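Local coordinates for protein alkaline phosphatase D (Bacillus subtilis, PDB 2YEQ) that hydrolyses phosphate esters, acting as a phosphodiesterase and alkaline phosphatase with iron and calcium in its active site, at residues 204-208 with 259-265. Residues are numbered along the deposited sequence; the frame is centred on the assembly and turned at random.
Sequences WVVTW and MQLYRHF. With PE5 (3,6,9,12,15,18,21,24-octaoxahexacosan-1-ol), chain V.
R263 grips the backbone carbonyl of V206 end-on with both terminal nitrogens: NH2 lies 2.8 Å and NH1 2.9 Å from V206 O, which sits in the guanidinium plane. The two bonds are bent, with N-H...O angles of 150° and 141°, as expected when two donors converge on one oxygen. R263 NH1 also donates to a carbonyl within its own segment, L261 O, at 2.8 Å, while R263 NH2 forms a salt bridge with D17, beside strand 13-16. The chain runs extended from CG to NE, which carries the guanidinium across to the end of strand 203-206 in the other sheet. V205 CG1 lies over one face of the guanidinium, 3.6 Å from R263 NH2. Replacing R263 by alanine is likely to leave the buried V206 carbonyl without these two donors and to cost the D17 carboxylate this salt bridge.

The two segments belong to the two large mixed sheets of the calcineurin-like metallophosphatase fold, and the contact spans the interior between strand 203-206 and the edge strand 263-267. The chain leaving strand 203-206 leads directly to D209 and D210, ligands of calcium.

Apolar contacts extend to both sides of the arginine. On the side further along strand 263-267, V205 CG1 meets F265 CE1 at 4.1 Å. On the other side, L261 CD2 sits over the face of the W208 indole in a CH-pi contact, 3.5 Å from the centroid of the five-membered ring, and also touches T207 OG1, whose hydrogen bond goes to L276 O. M259, with its chain extended, brings SD to the edge of the same indole, 3.6 Å from W208 CH2, in a Met-aromatic contact. W208 NE1 hydrogen-bonds D277, and Y239 stacks on the ring.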
ATOM      1  N   TRP A 204      -4.328  -5.765  -8.848  1.00 20.12           N
ATOM      2  CA  TRP A 204      -3.709  -5.171  -7.673  1.00 17.70           C
ATOM      3  C   TRP A 204      -3.414  -6.251  -6.619  1.00 18.11           C
ATOM      4  O   TRP A 204      -4.185  -7.218  -6.450  1.00 19.44           O
ATOM      5  CB  TRP A 204      -4.601  -4.120  -7.033  1.00 17.02           C
ATOM      6  CG  TRP A 204      -4.692  -2.802  -7.747  1.00 17.86           C
ATOM      7  CD1 TRP A 204      -4.788  -2.602  -9.100  1.00 16.79           C
ATOM      8  CD2 TRP A 204      -4.739  -1.499  -7.152  1.00 18.51           C
ATOM      9  NE1 TRP A 204      -4.875  -1.274  -9.371  1.00 17.44           N
ATOM     10  CE2 TRP A 204      -4.859  -0.569  -8.200  1.00 17.21           C
ATOM     11  CE3 TRP A 204      -4.676  -1.028  -5.827  1.00 18.26           C
ATOM     12  CZ2 TRP A 204      -4.922   0.787  -7.978  1.00 18.93           C
ATOM     13  CZ3 TRP A 204      -4.727   0.301  -5.604  1.00 18.39           C
ATOM     14  CH2 TRP A 204      -4.868   1.214  -6.665  1.00 20.06           C
ATOM     15  N   VAL A 205      -2.294  -6.056  -5.918  1.00 17.70           N
ATOM     16  CA  VAL A 205      -1.917  -6.821  -4.741  1.00 17.12           C
ATOM     17  C   VAL A 205      -1.879  -5.814  -3.605  1.00 17.52           C
ATOM     18  O   VAL A 205      -0.997  -4.954  -3.536  1.00 15.98           O
ATOM     19  CB  VAL A 205      -0.575  -7.541  -4.926  1.00 18.25           C
ATOM     20  CG1 VAL A 205      -0.196  -8.386  -3.677  1.00 18.06           C
ATOM     21  CG2 VAL A 205      -0.674  -8.471  -6.141  1.00 19.06           C
ATOM     22  N   VAL A 206      -2.876  -5.877  -2.721  1.00 16.15           N
ATOM     23  CA  VAL A 206      -2.986  -4.881  -1.665  1.00 16.13           C
ATOM     24  C   VAL A 206      -2.550  -5.452  -0.308  1.00 16.39           C
ATOM     25  O   VAL A 206      -2.733  -6.641  -0.026  1.00 16.47           O
ATOM     26  CB  VAL A 206      -4.458  -4.338  -1.571  1.00 17.21           C
ATOM     27  CG1 VAL A 206      -4.873  -3.670  -2.911  1.00 17.38           C
ATOM     28  CG2 VAL A 206      -5.430  -5.478  -1.222  1.00 16.51           C
ATOM     29  N   THR A 207      -1.990  -4.577   0.524  1.00 17.23           N
ATOM     30  CA  THR A 207      -1.800  -4.856   1.943  1.00 17.70           C
ATOM     31  C   THR A 207      -2.015  -3.565   2.679  1.00 17.16           C
ATOM     32  O   THR A 207      -1.862  -2.492   2.093  1.00 20.22           O
ATOM     33  CB  THR A 207      -0.423  -5.479   2.243  1.00 18.53           C
ATOM     34  OG1 THR A 207      -0.379  -5.841   3.621  1.00 18.63           O
ATOM     35  CG2 THR A 207       0.758  -4.507   1.851  1.00 15.12           C
ATOM     36  N   TRP A 208      -2.438  -3.636   3.940  1.00 16.96           N
ATOM     37  CA  TRP A 208      -2.888  -2.429   4.650  1.00 16.67           C
ATOM     38  C   TRP A 208      -1.776  -1.914   5.540  1.00 15.92           C
ATOM     39  O   TRP A 208      -0.813  -2.622   5.788  1.00 16.68           O
ATOM     40  CB  TRP A 208      -4.137  -2.730   5.505  1.00 18.13           C
ATOM     41  CG  TRP A 208      -4.053  -3.937   6.362  1.00 18.51           C
ATOM     42  CD1 TRP A 208      -2.985  -4.368   7.097  1.00 20.25           C
ATOM     43  CD2 TRP A 208      -5.105  -4.883   6.590  1.00 18.82           C
ATOM     44  NE1 TRP A 208      -3.313  -5.536   7.759  1.00 21.92           N
ATOM     45  CE2 TRP A 208      -4.607  -5.866   7.468  1.00 20.66           C
ATOM     46  CE3 TRP A 208      -6.429  -4.980   6.151  1.00 19.93           C
ATOM     47  CZ2 TRP A 208      -5.374  -6.946   7.893  1.00 19.61           C
ATOM     48  CZ3 TRP A 208      -7.191  -6.052   6.564  1.00 20.22           C
ATOM     49  CH2 TRP A 208      -6.662  -7.024   7.444  1.00 21.33           C
ATOM     50  N   MET A 259      -7.599 -11.762  10.267  1.00 21.23           N
ATOM     51  CA  MET A 259      -7.692 -11.830   8.807  1.00 21.35           C
ATOM     52  C   MET A 259      -6.331 -12.143   8.165  1.00 20.70           C
ATOM     53  O   MET A 259      -5.348 -11.439   8.409  1.00 24.13           O
ATOM     54  CB  MET A 259      -8.240 -10.506   8.287  1.00 21.31           C
ATOM     55  CG  MET A 259      -8.436 -10.446   6.784  1.00 21.58           C
ATOM     56  SD  MET A 259      -9.426  -9.018   6.276  1.00 21.77           S
ATOM     57  CE  MET A 259      -8.916  -8.885   4.542  1.00 18.46           C
ATOM     58  N   GLN A 260      -6.288 -13.193   7.348  1.00 20.25           N
ATOM     59  CA  GLN A 260      -5.037 -13.603   6.709  1.00 21.63           C
ATOM     60  C   GLN A 260      -4.769 -12.690   5.507  1.00 21.68           C
ATOM     61  O   GLN A 260      -5.418 -12.820   4.482  1.00 22.48           O
ATOM     62  CB  GLN A 260      -5.105 -15.058   6.266  1.00 21.58           C
ATOM     63  CG  GLN A 260      -3.810 -15.595   5.653  1.00 22.78           C
ATOM     64  CD  GLN A 260      -2.657 -15.505   6.640  1.00 23.20           C
ATOM     65  OE1 GLN A 260      -2.781 -15.947   7.777  1.00 22.56           O
ATOM     66  NE2 GLN A 260      -1.557 -14.920   6.224  1.00 22.57           N
ATOM     67  N   LEU A 261      -3.840 -11.755   5.657  1.00 19.53           N
ATOM     68  CA  LEU A 261      -3.481 -10.875   4.564  1.00 18.75           C
ATOM     69  C   LEU A 261      -2.046 -11.132   4.066  1.00 21.38           C
ATOM     70  O   LEU A 261      -1.789 -11.046   2.868  1.00 20.22           O
ATOM     71  CB  LEU A 261      -3.650  -9.425   4.944  1.00 18.57           C
ATOM     72  CG  LEU A 261      -3.704  -8.411   3.795  1.00 18.18           C
ATOM     73  CD1 LEU A 261      -4.849  -8.726   2.787  1.00 18.38           C
ATOM     74  CD2 LEU A 261      -3.851  -7.022   4.331  1.00 18.27           C
ATOM     75  N   TYR A 262      -1.099 -11.446   4.952  1.00 19.06           N
ATOM     76  CA  TYR A 262       0.238 -11.741   4.438  1.00 18.41           C
ATOM     77  C   TYR A 262       0.218 -12.953   3.516  1.00 17.30           C
ATOM     78  O   TYR A 262      -0.519 -13.907   3.733  1.00 18.79           O
ATOM     79  CB  TYR A 262       1.307 -11.813   5.537  1.00 19.08           C
ATOM     80  CG  TYR A 262       1.312 -13.019   6.439  1.00 19.08           C
ATOM     81  CD1 TYR A 262       1.911 -14.205   6.049  1.00 19.78           C
ATOM     82  CD2 TYR A 262       0.799 -12.929   7.731  1.00 20.09           C
ATOM     83  CE1 TYR A 262       1.970 -15.299   6.912  1.00 21.84           C
ATOM     84  CE2 TYR A 262       0.852 -14.001   8.598  1.00 21.00           C
ATOM     85  CZ  TYR A 262       1.433 -15.171   8.200  1.00 22.13           C
ATOM     86  OH  TYR A 262       1.472 -16.204   9.081  1.00 21.67           O
ATOM     87  N   ARG A 263       0.971 -12.858   2.421  1.00 17.58           N
ATOM     88  CA  ARG A 263       0.929 -13.879   1.404  1.00 19.58           C
ATOM     89  C   ARG A 263       2.118 -13.756   0.446  1.00 19.34           C
ATOM     90  O   ARG A 263       2.836 -12.760   0.445  1.00 18.39           O
ATOM     91  CB  ARG A 263      -0.383 -13.823   0.616  1.00 19.39           C
ATOM     92  CG  ARG A 263      -0.690 -12.473  -0.011  1.00 20.27           C
ATOM     93  CD  ARG A 263      -2.206 -12.301  -0.198  1.00 20.39           C
ATOM     94  NE  ARG A 263      -2.623 -11.150  -1.023  1.00 19.55           N
ATOM     95  CZ  ARG A 263      -2.592  -9.875  -0.671  1.00 19.62           C
ATOM     96  NH1 ARG A 263      -2.163  -9.466   0.526  1.00 20.65           N
ATOM     97  NH2 ARG A 263      -3.041  -8.979  -1.519  1.00 20.84           N
ATOM     98  N   HIS A 264       2.325 -14.811  -0.322  1.00 19.49           N
ATOM     99  CA  HIS A 264       3.497 -14.910  -1.175  1.00 22.14           C
ATOM    100  C   HIS A 264       3.145 -15.381  -2.586  1.00 23.01           C
ATOM    101  O   HIS A 264       2.248 -16.180  -2.788  1.00 21.09           O
ATOM    102  CB  HIS A 264       4.515 -15.855  -0.528  1.00 23.02           C
ATOM    103  CG  HIS A 264       5.602 -16.299  -1.456  1.00 26.69           C
ATOM    104  ND1 HIS A 264       5.475 -17.400  -2.278  1.00 28.06           N
ATOM    105  CD2 HIS A 264       6.829 -15.779  -1.707  1.00 27.77           C
ATOM    106  CE1 HIS A 264       6.578 -17.539  -2.994  1.00 29.85           C
ATOM    107  NE2 HIS A 264       7.414 -16.564  -2.670  1.00 28.46           N
ATOM    108  N   PHE A 265       3.881 -14.873  -3.570  1.00 23.99           N
ATOM    109  CA  PHE A 265       3.795 -15.397  -4.926  1.00 23.74           C
ATOM    110  C   PHE A 265       5.094 -15.095  -5.695  1.00 22.98           C
ATOM    111  O   PHE A 265       5.857 -14.215  -5.316  1.00 19.10           O
ATOM    112  CB  PHE A 265       2.586 -14.809  -5.664  1.00 23.62           C
ATOM    113  CG  PHE A 265       2.698 -13.341  -5.938  1.00 24.52           C
ATOM    114  CD1 PHE A 265       2.379 -12.412  -4.954  1.00 25.57           C
ATOM    115  CD2 PHE A 265       3.116 -12.878  -7.177  1.00 23.09           C
ATOM    116  CE1 PHE A 265       2.488 -11.056  -5.198  1.00 25.48           C
ATOM    117  CE2 PHE A 265       3.221 -11.528  -7.426  1.00 24.52           C
ATOM    118  CZ  PHE A 265       2.915 -10.609  -6.430  1.00 26.62           C
TER
HETATM  119  C50 PE5 V 553      -0.217 -19.480   6.787  1.00 52.84           C
HETATM  120  O1  PE5 V 553      -0.583 -18.534   5.780  1.00 59.70           O
HETATM  121  C1  PE5 V 553       0.276 -18.540   4.629  1.00 57.96           C
HETATM  122  C2  PE5 V 553      -0.079 -17.380   3.696  1.00 59.42           C
HETATM  123  O2  PE5 V 553      -1.072 -17.801   2.752  1.00 65.30           O
HETATM  124  C3  PE5 V 553      -1.927 -16.772   2.226  1.00 61.89           C
HETATM  125  C4  PE5 V 553      -3.272 -17.341   1.811  1.00 47.75           C